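Local coordinates for protein ferredoxin (Thermus aquaticus, PDB 1H98) that transfers electrons in a wide variety of metabolic reactions, using one [3Fe-4S] and one [4Fe-4S] cluster held within a single small chain, at residues D30-P36 against K70-A75. Coordinates in Å, arbitrary orientation, origin at the centre of the assembly. Residues are numbered along the deposited sequence.
With F3S (Fe3-s4 cluster), chain C; SF4 (iron/sulfur cluster), chain B.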
ATOM      1  N   ASP A  30     -10.564   5.052  -4.117  1.00 19.71           N
ATOM      2  CA  ASP A  30      -9.675   5.912  -4.893  1.00 18.23           C
ATOM      3  C   ASP A  30      -8.253   5.354  -5.019  1.00 17.10           C
ATOM      4  O   ASP A  30      -7.453   5.850  -5.812  1.00 17.11           O
ATOM      5  CB  ASP A  30      -9.676   7.350  -4.346  1.00 20.72           C
ATOM      6  CG  ASP A  30      -9.035   7.481  -2.962  1.00 26.40           C
ATOM      7  OD1 ASP A  30      -8.882   6.475  -2.227  1.00 27.62           O
ATOM      8  OD2 ASP A  30      -8.695   8.628  -2.605  1.00 29.52           O
ATOM      9  N   GLN A  31      -7.961   4.304  -4.258  1.00 15.11           N
ATOM     10  CA  GLN A  31      -6.650   3.662  -4.288  1.00 13.88           C
ATOM     11  C   GLN A  31      -6.763   2.304  -3.606  1.00 13.70           C
ATOM     12  O   GLN A  31      -7.778   2.004  -2.971  1.00 14.16           O
ATOM     13  CB  GLN A  31      -5.615   4.506  -3.524  1.00 12.01           C
ATOM     14  CG  GLN A  31      -5.886   4.640  -2.016  1.00 12.47           C
ATOM     15  CD  GLN A  31      -4.706   5.236  -1.245  1.00 14.61           C
ATOM     16  OE1 GLN A  31      -4.657   6.436  -0.988  1.00 15.04           O
ATOM     17  NE2 GLN A  31      -3.760   4.390  -0.865  1.00 14.98           N
ATOM     18  N   PHE A  32      -5.760   1.459  -3.802  1.00 12.57           N
ATOM     19  CA  PHE A  32      -5.729   0.169  -3.126  1.00 11.89           C
ATOM     20  C   PHE A  32      -5.016   0.459  -1.804  1.00 11.75           C
ATOM     21  O   PHE A  32      -4.408   1.520  -1.648  1.00 12.55           O
ATOM     22  CB  PHE A  32      -4.973  -0.873  -3.952  1.00 10.75           C
ATOM     23  CG  PHE A  32      -5.862  -1.689  -4.846  1.00 13.05           C
ATOM     24  CD1 PHE A  32      -6.499  -1.109  -5.941  1.00 16.41           C
ATOM     25  CD2 PHE A  32      -6.109  -3.026  -4.565  1.00 14.08           C
ATOM     26  CE1 PHE A  32      -7.377  -1.853  -6.742  1.00 14.88           C
ATOM     27  CE2 PHE A  32      -6.986  -3.780  -5.359  1.00 14.91           C
ATOM     28  CZ  PHE A  32      -7.620  -3.186  -6.447  1.00 15.21           C
ATOM     29  N   TYR A  33      -5.150  -0.426  -0.828  1.00 11.65           N
ATOM     30  CA  TYR A  33      -4.498  -0.209   0.453  1.00 11.69           C
ATOM     31  C   TYR A  33      -3.975  -1.530   0.967  1.00 12.03           C
ATOM     32  O   TYR A  33      -4.417  -2.594   0.524  1.00 11.90           O
ATOM     33  CB  TYR A  33      -5.473   0.414   1.460  1.00 12.00           C
ATOM     34  CG  TYR A  33      -6.593  -0.508   1.884  1.00 13.67           C
ATOM     35  CD1 TYR A  33      -6.458  -1.324   3.006  1.00 14.81           C
ATOM     36  CD2 TYR A  33      -7.782  -0.573   1.158  1.00 15.64           C
ATOM     37  CE1 TYR A  33      -7.473  -2.184   3.393  1.00 17.08           C
ATOM     38  CE2 TYR A  33      -8.806  -1.429   1.539  1.00 16.94           C
ATOM     39  CZ  TYR A  33      -8.646  -2.231   2.654  1.00 19.38           C
ATOM     40  OH  TYR A  33      -9.661  -3.084   3.034  1.00 23.06           O
ATOM     41  N   ILE A  34      -3.010  -1.454   1.876  1.00 11.68           N
ATOM     42  CA  ILE A  34      -2.405  -2.633   2.477  1.00 10.94           C
ATOM     43  C   ILE A  34      -2.938  -2.791   3.896  1.00 12.58           C
ATOM     44  O   ILE A  34      -2.894  -1.844   4.691  1.00 13.15           O
ATOM     45  CB  ILE A  34      -0.856  -2.512   2.499  1.00 10.95           C
ATOM     46  CG1 ILE A  34      -0.301  -2.653   1.074  1.00 10.51           C
ATOM     47  CG2 ILE A  34      -0.247  -3.566   3.414  1.00 11.10           C
ATOM     48  CD1 ILE A  34       1.177  -2.316   0.939  1.00 11.07           C
ATOM     49  N   HIS A  35      -3.490  -3.961   4.210  1.00 13.29           N
ATOM     50  CA  HIS A  35      -3.996  -4.193   5.555  1.00 14.64           C
ATOM     51  C   HIS A  35      -2.784  -4.377   6.478  1.00 15.10           C
ATOM     52  O   HIS A  35      -2.069  -5.372   6.388  1.00 15.43           O
ATOM     53  CB  HIS A  35      -4.902  -5.417   5.592  1.00 15.06           C
ATOM     54  CG  HIS A  35      -5.689  -5.528   6.855  1.00 17.36           C
ATOM     55  ND1 HIS A  35      -7.067  -5.538   6.874  1.00 20.86           N
ATOM     56  CD2 HIS A  35      -5.293  -5.607   8.148  1.00 16.56           C
ATOM     57  CE1 HIS A  35      -7.486  -5.617   8.127  1.00 19.74           C
ATOM     58  NE2 HIS A  35      -6.429  -5.660   8.918  1.00 19.00           N
ATOM     59  N   PRO A  36      -2.591  -3.447   7.426  1.00 17.46           N
ATOM     60  CA  PRO A  36      -1.488  -3.425   8.395  1.00 20.48           C
ATOM     61  C   PRO A  36      -1.318  -4.669   9.248  1.00 21.00           C
ATOM     62  O   PRO A  36      -0.190  -5.078   9.523  1.00 23.02           O
ATOM     63  CB  PRO A  36      -1.820  -2.213   9.271  1.00 22.36           C
ATOM     64  CG  PRO A  36      -2.684  -1.361   8.391  1.00 24.53           C
ATOM     65  CD  PRO A  36      -3.556  -2.377   7.726  1.00 18.49           C
ATOM     66  N   LYS A  70      -4.459   6.567   6.573  1.00 14.97           N
ATOM     67  CA  LYS A  70      -5.463   6.314   5.540  1.00 14.35           C
ATOM     68  C   LYS A  70      -5.594   4.813   5.275  1.00 14.41           C
ATOM     69  O   LYS A  70      -6.702   4.286   5.212  1.00 15.32           O
ATOM     70  CB  LYS A  70      -5.116   7.046   4.239  1.00 14.18           C
ATOM     71  CG  LYS A  70      -6.217   6.942   3.197  1.00 15.03           C
ATOM     72  CD  LYS A  70      -5.871   7.670   1.919  1.00 14.92           C
ATOM     73  CE  LYS A  70      -7.013   7.543   0.915  1.00 16.75           C
ATOM     74  NZ  LYS A  70      -6.713   8.204  -0.383  1.00 16.69           N
ATOM     75  N   ASN A  71      -4.459   4.130   5.118  1.00 13.93           N
ATOM     76  CA  ASN A  71      -4.459   2.686   4.889  1.00 12.90           C
ATOM     77  C   ASN A  71      -5.099   2.003   6.095  1.00 13.39           C
ATOM     78  O   ASN A  71      -5.865   1.054   5.943  1.00 13.73           O
ATOM     79  CB  ASN A  71      -3.033   2.165   4.685  1.00 11.98           C
ATOM     80  CG  ASN A  71      -2.532   2.351   3.261  1.00 13.71           C
ATOM     81  OD1 ASN A  71      -2.173   1.382   2.588  1.00 13.18           O
ATOM     82  ND2 ASN A  71      -2.478   3.592   2.803  1.00 11.64           N
ATOM     83  N   ARG A  72      -4.788   2.493   7.295  1.00 13.95           N
ATOM     84  CA  ARG A  72      -5.367   1.936   8.518  1.00 15.06           C
ATOM     85  C   ARG A  72      -6.888   2.102   8.541  1.00 14.91           C
ATOM     86  O   ARG A  72      -7.612   1.155   8.845  1.00 18.39           O
ATOM     87  CB  ARG A  72      -4.749   2.579   9.771  1.00 13.85           C
ATOM     88  CG  ARG A  72      -3.338   2.090  10.099  1.00 15.89           C
ATOM     89  CD  ARG A  72      -2.738   2.800  11.314  1.00 16.32           C
ATOM     90  NE  ARG A  72      -3.603   2.688  12.489  1.00 16.89           N
ATOM     91  CZ  ARG A  72      -3.606   1.658  13.333  1.00 14.93           C
ATOM     92  NH1 ARG A  72      -2.777   0.640  13.154  1.00 14.68           N
ATOM     93  NH2 ARG A  72      -4.484   1.623  14.329  1.00 17.81           N
ATOM     94  N   LYS A  73      -7.373   3.295   8.211  1.00 13.30           N
ATOM     95  CA  LYS A  73      -8.811   3.552   8.209  1.00 17.35           C
ATOM     96  C   LYS A  73      -9.523   2.714   7.160  1.00 19.36           C
ATOM     97  O   LYS A  73     -10.619   2.215   7.401  1.00 20.23           O
ATOM     98  CB  LYS A  73      -9.116   5.035   7.983  1.00 20.56           C
ATOM     99  CG  LYS A  73      -8.970   5.915   9.227  1.00 24.37           C
ATOM    100  CD  LYS A  73      -9.254   7.375   8.882  1.00 26.95           C
ATOM    101  N   LEU A  74      -8.910   2.582   5.989  1.00 18.41           N
ATOM    102  CA  LEU A  74      -9.490   1.782   4.924  1.00 17.12           C
ATOM    103  C   LEU A  74      -9.577   0.326   5.377  1.00 18.21           C
ATOM    104  O   LEU A  74     -10.522  -0.386   5.031  1.00 19.75           O
ATOM    105  CB  LEU A  74      -8.669   1.917   3.636  1.00 15.68           C
ATOM    106  CG  LEU A  74      -8.750   3.272   2.919  1.00 16.55           C
ATOM    107  CD1 LEU A  74      -7.807   3.303   1.734  1.00 17.03           C
ATOM    108  CD2 LEU A  74     -10.164   3.547   2.458  1.00 18.35           C
ATOM    109  N   ALA A  75      -8.598  -0.116   6.162  1.00 17.54           N
ATOM    110  CA  ALA A  75      -8.586  -1.484   6.677  1.00 18.58           C
ATOM    111  C   ALA A  75      -9.611  -1.663   7.805  1.00 21.47           C
ATOM    112  O   ALA A  75      -9.835  -2.779   8.273  1.00 22.70           O
ATOM    113  CB  ALA A  75      -7.196  -1.853   7.162  1.00 16.18           C
TER
HETATM  114 FE1  F3S C 108      -0.722  -1.450  -6.571  1.00 15.57          FE
HETATM  115 FE3  F3S C 108      -1.764   1.144  -6.693  1.00 14.65          FE
HETATM  116 FE4  F3S C 108       0.791   0.591  -7.608  1.00 16.02          FE
HETATM  117  S1  F3S C 108      -2.874  -0.822  -7.149  1.00 20.88           S
HETATM  118  S2  F3S C 108       0.582  -1.553  -8.451  1.00 22.18           S
HETATM  119  S3  F3S C 108       0.051   0.404  -5.401  1.00 20.81           S
HETATM  120  S4  F3S C 108      -0.791   1.912  -8.627  1.00 21.17           S
HETATM  121 FE1  SF4 B 107       3.024  -6.702   2.775  1.00 16.83          FE
HETATM  122 FE2  SF4 B 107       2.043  -8.173   0.631  1.00 17.29          FE
HETATM  123 FE3  SF4 B 107       3.724  -6.023   0.183  1.00 16.15          FE
HETATM  124 FE4  SF4 B 107       4.679  -8.364   1.290  1.00 23.94          FE
HETATM  125  S1  SF4 B 107       3.821  -8.099  -0.852  1.00 22.27           S
HETATM  126  S2  SF4 B 107       5.135  -6.150   2.008  1.00 22.42           S
HETATM  127  S3  SF4 B 107       2.912  -9.016   2.610  1.00 22.33           S
HETATM  128  S4  SF4 B 107       1.580  -5.946   1.119  1.00 21.08           S
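The last turn of helix 66-74, residues 70-74, crosses strand 32-34 almost at a right angle (94°), their axes 7.6 Å apart. Polar bonds secure one end and the middle of this crossing. Lys70, fully extended, reaches along the strand's flank until its NZ forms a salt bridge with Asp30 OD2 (3.0 Å) and a hydrogen bond to Gln31 OE1 (2.8 Å); a long, flexible amine suits a site with acceptors from two successive residues. Gln31 is held through its amide nitrogen too: its NE2 donates to Phe32 O (3.0 Å) and to the carbonyl of Ile4 in strand 2-4. Asn71 brings both an acceptor and a donor to main-chain groups: its OD1 accepts from Ile34 N at 3.0 Å and nearly straight (174°), while its ND2 donates to the carbonyls of Tyr67 and Ile4. One short amide thus links helix 66-74 to two strands.

Apolar packing closes the contact around Tyr33, His35 and Pro36. Leu74 CB sits over the Tyr33 ring, 3.7 Å from its centroid, and Ala75 CB covers the His35 ring in the same way at 3.9 Å, both CH-pi contacts. The small methyl of Ala75 can come this close, and its CB also touches Tyr33 CE1 (3.8 Å) and Pro36 CD (3.7 Å).

Alternation along the strand sends Tyr33 toward the helix and Phe32 away, where Phe32 CB lies 3.8 Å from S1 of the [3Fe-4S] cluster; Ile34 CD1 comes within 3.7 Å of S4 of the [4Fe-4S] cluster. Strand 32-34 pairs with strand 25-27 in the two-cluster bacterial ferredoxin fold, here backed by a C-terminal helix, an extension seen in seven-iron ferredoxins.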